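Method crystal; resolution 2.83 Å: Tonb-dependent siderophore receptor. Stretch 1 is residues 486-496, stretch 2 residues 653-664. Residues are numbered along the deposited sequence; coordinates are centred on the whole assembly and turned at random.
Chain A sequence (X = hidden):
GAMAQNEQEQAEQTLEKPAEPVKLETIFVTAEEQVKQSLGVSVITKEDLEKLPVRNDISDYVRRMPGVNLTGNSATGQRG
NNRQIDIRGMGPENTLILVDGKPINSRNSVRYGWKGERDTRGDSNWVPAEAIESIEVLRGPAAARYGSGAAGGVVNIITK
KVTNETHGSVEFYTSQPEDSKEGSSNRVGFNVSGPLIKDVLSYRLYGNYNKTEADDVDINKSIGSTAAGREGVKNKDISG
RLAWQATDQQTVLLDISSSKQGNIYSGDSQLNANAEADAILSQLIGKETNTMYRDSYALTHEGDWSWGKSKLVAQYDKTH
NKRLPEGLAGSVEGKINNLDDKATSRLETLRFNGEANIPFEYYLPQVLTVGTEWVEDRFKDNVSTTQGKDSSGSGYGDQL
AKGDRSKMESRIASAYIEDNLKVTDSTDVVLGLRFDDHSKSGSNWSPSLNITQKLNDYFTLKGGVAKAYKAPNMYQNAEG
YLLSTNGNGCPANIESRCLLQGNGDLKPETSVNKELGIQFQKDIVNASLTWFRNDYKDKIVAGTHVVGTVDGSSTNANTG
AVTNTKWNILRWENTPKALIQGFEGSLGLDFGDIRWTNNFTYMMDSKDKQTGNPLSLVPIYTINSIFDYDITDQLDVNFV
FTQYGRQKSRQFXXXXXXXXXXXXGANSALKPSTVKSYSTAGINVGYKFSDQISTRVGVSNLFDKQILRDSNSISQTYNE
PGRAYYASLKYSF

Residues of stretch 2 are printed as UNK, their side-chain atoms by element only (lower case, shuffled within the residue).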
# COMPACT_ATOMS: atom_id res chain seq x y z
N ASN A 486 -13.97 -19.63 -19.31
CA ASN A 486 -14.55 -20.75 -20.01
C ASN A 486 -14.47 -22.05 -19.18
O ASN A 486 -15.40 -22.88 -19.19
CB ASN A 486 -13.86 -20.92 -21.37
CG ASN A 486 -14.31 -19.87 -22.38
OD1 ASN A 486 -15.42 -19.33 -22.30
ND2 ASN A 486 -13.45 -19.60 -23.36
N GLY A 487 -13.38 -22.23 -18.44
CA GLY A 487 -13.22 -23.44 -17.62
C GLY A 487 -12.06 -23.41 -16.66
O GLY A 487 -12.17 -23.87 -15.53
N ASN A 488 -10.94 -22.89 -17.12
CA ASN A 488 -9.69 -23.01 -16.40
C ASN A 488 -9.75 -22.30 -15.06
O ASN A 488 -9.33 -22.83 -14.04
CB ASN A 488 -8.56 -22.48 -17.26
CG ASN A 488 -8.31 -23.34 -18.51
OD1 ASN A 488 -8.90 -24.40 -18.71
ND2 ASN A 488 -7.42 -22.87 -19.35
N GLY A 489 -10.30 -21.10 -15.05
CA GLY A 489 -10.50 -20.36 -13.81
C GLY A 489 -11.44 -21.00 -12.81
O GLY A 489 -11.42 -20.65 -11.63
N CYS A 490 -12.29 -21.92 -13.26
CA CYS A 490 -13.27 -22.54 -12.37
C CYS A 490 -12.59 -23.29 -11.23
O CYS A 490 -11.52 -23.86 -11.40
CB CYS A 490 -14.15 -23.54 -13.13
SG CYS A 490 -15.46 -22.82 -14.15
N PRO A 491 -13.22 -23.31 -10.05
CA PRO A 491 -12.70 -24.17 -8.99
C PRO A 491 -12.64 -25.61 -9.45
O PRO A 491 -13.47 -26.02 -10.27
CB PRO A 491 -13.73 -24.01 -7.88
CG PRO A 491 -14.35 -22.68 -8.12
CD PRO A 491 -14.38 -22.51 -9.62
N ALA A 492 -11.67 -26.36 -8.95
CA ALA A 492 -11.34 -27.66 -9.53
C ALA A 492 -12.54 -28.58 -9.51
O ALA A 492 -12.58 -29.55 -10.25
CB ALA A 492 -10.16 -28.29 -8.81
N ASN A 493 -13.53 -28.28 -8.69
CA ASN A 493 -14.67 -29.17 -8.51
C ASN A 493 -15.84 -28.85 -9.43
O ASN A 493 -16.83 -29.58 -9.47
CB ASN A 493 -15.13 -29.17 -7.06
CG ASN A 493 -15.62 -27.82 -6.61
OD1 ASN A 493 -15.05 -26.78 -6.94
ND2 ASN A 493 -16.70 -27.83 -5.83
N ILE A 494 -15.76 -27.75 -10.14
CA ILE A 494 -16.76 -27.42 -11.13
C ILE A 494 -16.23 -27.83 -12.49
O ILE A 494 -15.02 -27.97 -12.67
CB ILE A 494 -17.15 -25.93 -11.01
CG1 ILE A 494 -17.96 -25.75 -9.72
CG2 ILE A 494 -18.02 -25.46 -12.15
CD1 ILE A 494 -17.90 -24.36 -9.11
N GLU A 495 -17.15 -28.06 -13.42
CA GLU A 495 -16.84 -28.74 -14.69
C GLU A 495 -16.44 -27.78 -15.83
O GLU A 495 -15.30 -27.81 -16.31
CB GLU A 495 -18.05 -29.59 -15.09
CG GLU A 495 -17.73 -31.00 -15.56
CD GLU A 495 -18.88 -31.98 -15.38
OE1 GLU A 495 -19.26 -32.29 -14.21
OE2 GLU A 495 -19.41 -32.47 -16.42
N SER A 496 -17.36 -26.92 -16.26
CA SER A 496 -17.08 -26.06 -17.43
C SER A 496 -16.99 -24.58 -17.05
O SER A 496 -15.99 -24.17 -16.49
CB SER A 496 -18.11 -26.31 -18.54
OG SER A 496 -19.43 -26.32 -18.03
N UNK A 653 -3.15 -25.66 -5.50
CA UNK A 653 -4.01 -25.29 -6.58
C UNK A 653 -5.38 -24.88 -6.08
O UNK A 653 -5.90 -25.51 -5.16
c UNK A 653 -4.14 -26.46 -7.54
N UNK A 654 -5.94 -23.83 -6.70
CA UNK A 654 -7.31 -23.37 -6.45
C UNK A 654 -8.17 -23.23 -7.72
O UNK A 654 -9.14 -22.50 -7.74
o UNK A 654 -7.58 -19.89 -3.80
c UNK A 654 -6.30 -21.77 -4.64
o UNK A 654 -5.37 -19.67 -3.86
c UNK A 654 -7.32 -22.00 -5.75
c UNK A 654 -6.42 -20.35 -4.05
N UNK A 655 -7.82 -23.90 -8.79
CA UNK A 655 -8.73 -23.98 -9.92
C UNK A 655 -8.33 -25.12 -10.85
O UNK A 655 -7.38 -25.87 -10.58
n UNK A 655 -7.28 -21.11 -11.73
o UNK A 655 -6.65 -23.24 -11.56
c UNK A 655 -8.77 -22.66 -10.65
c UNK A 655 -7.47 -22.36 -11.35
N UNK A 656 -9.06 -25.27 -11.94
CA UNK A 656 -8.87 -26.42 -12.80
C UNK A 656 -7.44 -26.46 -13.31
O UNK A 656 -6.77 -27.50 -13.23
c UNK A 656 -12.28 -26.77 -14.62
n UNK A 656 -12.55 -30.39 -15.03
c UNK A 656 -12.09 -29.16 -15.17
n UNK A 656 -12.70 -28.16 -14.55
c UNK A 656 -9.87 -26.41 -13.96
c UNK A 656 -11.31 -26.44 -13.51
n UNK A 656 -11.02 -28.96 -15.91
N UNK A 657 -6.98 -25.32 -13.83
CA UNK A 657 -5.69 -25.26 -14.52
C UNK A 657 -4.57 -25.65 -13.56
O UNK A 657 -3.70 -26.46 -13.90
c UNK A 657 -4.04 -22.28 -16.41
c UNK A 657 -5.44 -23.86 -15.07
c UNK A 657 -4.36 -23.74 -16.15
c UNK A 657 -4.73 -24.44 -17.46
N UNK A 658 -4.64 -25.11 -12.36
CA UNK A 658 -3.62 -25.35 -11.35
C UNK A 658 -3.68 -26.80 -10.87
O UNK A 658 -2.65 -27.40 -10.64
o UNK A 658 -3.03 -20.79 -9.46
c UNK A 658 -3.49 -21.95 -9.33
c UNK A 658 -3.77 -24.35 -10.18
o UNK A 658 -4.01 -22.31 -8.24
c UNK A 658 -3.38 -22.91 -10.51
N UNK A 659 -4.89 -27.36 -10.77
CA UNK A 659 -5.08 -28.75 -10.34
C UNK A 659 -4.73 -29.76 -11.43
O UNK A 659 -5.02 -30.95 -11.28
o UNK A 659 -6.82 -28.39 -8.70
c UNK A 659 -6.53 -28.99 -9.95
N UNK A 660 -4.15 -29.30 -12.53
CA UNK A 660 -3.82 -30.20 -13.63
C UNK A 660 -4.97 -30.78 -14.44
O UNK A 660 -4.83 -31.82 -15.06
N UNK A 661 -6.11 -30.11 -14.48
CA UNK A 661 -7.24 -30.60 -15.27
C UNK A 661 -7.84 -29.52 -16.14
O UNK A 661 -8.98 -29.65 -16.57
c UNK A 661 -10.00 -30.53 -12.51
c UNK A 661 -8.72 -30.17 -13.26
c UNK A 661 -7.95 -32.49 -13.81
c UNK A 661 -8.37 -31.16 -14.39
N UNK A 662 -7.09 -28.44 -16.39
CA UNK A 662 -7.53 -27.42 -17.35
C UNK A 662 -7.31 -27.91 -18.77
O UNK A 662 -6.98 -29.08 -19.00
N UNK A 663 -7.46 -27.02 -19.74
CA UNK A 663 -7.19 -27.39 -21.13
C UNK A 663 -5.75 -27.80 -21.39
O UNK A 663 -5.47 -28.45 -22.38
c UNK A 663 -7.55 -26.25 -22.09
o UNK A 663 -6.84 -25.07 -21.78
N UNK A 664 -4.81 -27.40 -20.52
CA UNK A 664 -3.41 -27.71 -20.75
C UNK A 664 -3.01 -29.03 -20.12
O UNK A 664 -1.90 -29.53 -20.33

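Position 653 carries a single side-chain carbon, CB, whose nearest approach to the first stretch is 6.4 Å, to Ala492 CB; one carbon and nothing beyond it makes this Ala653. At position 654 three carbons run in a line and the third carries two oxygens, the carboxylate of a glutamate. The CA-to-CB bond of Glu654 points away from stretch 1, and its backbone O comes no nearer than 4.1 Å to Pro491 CA.

Position 655 is buried and has two side-chain carbons, the second bearing one oxygen and one nitrogen, which defines an amide one carbon from the backbone: Asn655. Its CB packs 3.1 Å from Cys490 O, and its CG lies 3.3 Å from Asn488 O. The same side chain also shapes its own loop, since the backbone N of position 658 donates to Asn655 OD1 at 2.9 Å.

Position 656 has three carbons, a nitrogen, and then a carbon carrying two further nitrogens; this guanidinium identifies Arg656. Its backbone N donates to Cys490 O at 2.9 Å and, weakly, to Asn488 O at 3.2 Å. The side chain reaches along stretch 1, bringing CD to 3.0 Å from Gly487 O, while NE donates to Ile494 O at 3.0 Å. Glu495 O lies over one face of the guanidinium, whereas Gly487 O and Ile494 O sit at its edge.

Four carbons forked at the second mark position 657 as Leu657. Its CB points toward stretch 1, CD1 lies 3.6 Å from Asn488 ND2, and its N makes a weak hydrogen bond of 3.4 Å to Asn488 O. Position 658 again has three carbons ending in two oxygens, and is Glu658; it makes no contact with stretch 1, but its OE1 accepts from Glu654 N at 2.9 Å, a bond between two residues of the same stretch.

One carbon followed by one oxygen at position 659 gives Ser659, whose OG approaches Ala492 CB to 3.3 Å and donates a weak hydrogen bond to Asn655 O at 3.2 Å. Position 660 has no side-chain atoms and is Gly660; its phi of 70° favours glycine. Position 661 has four carbons forked at the first, one arm two carbons long: Ile661, with CD1 3.6 Å from Ala492 O.

Position 662 also lacks a side chain. A CB there would point toward stretch 1, tight against Asn488 OD1 at 3.1 Å and clashing with Leu657 CD1 at 2.7 Å, as befits Gly662. Position 663, one carbon and one oxygen, is Ser663: its N donates to Asn488 OD1 at 3.2 Å, and its OG accepts a weak bond from Asn488 ND2 at 3.3 Å. Position 664, again bare and out of contact, is Gly664.

The contact joins two irregular loops largely through backbone carbonyls of stretch 1. Arg656 binds with both main chain and side chain, linking Asn488, Cys490 and Ile494, while the amide of Asn488 reaches across to Ser663. Apolar packing is slight, with Ala492 CB 4.3 Å from Ile661 CD1.

Stretch 2 (653-664) AENRLESGIGSG
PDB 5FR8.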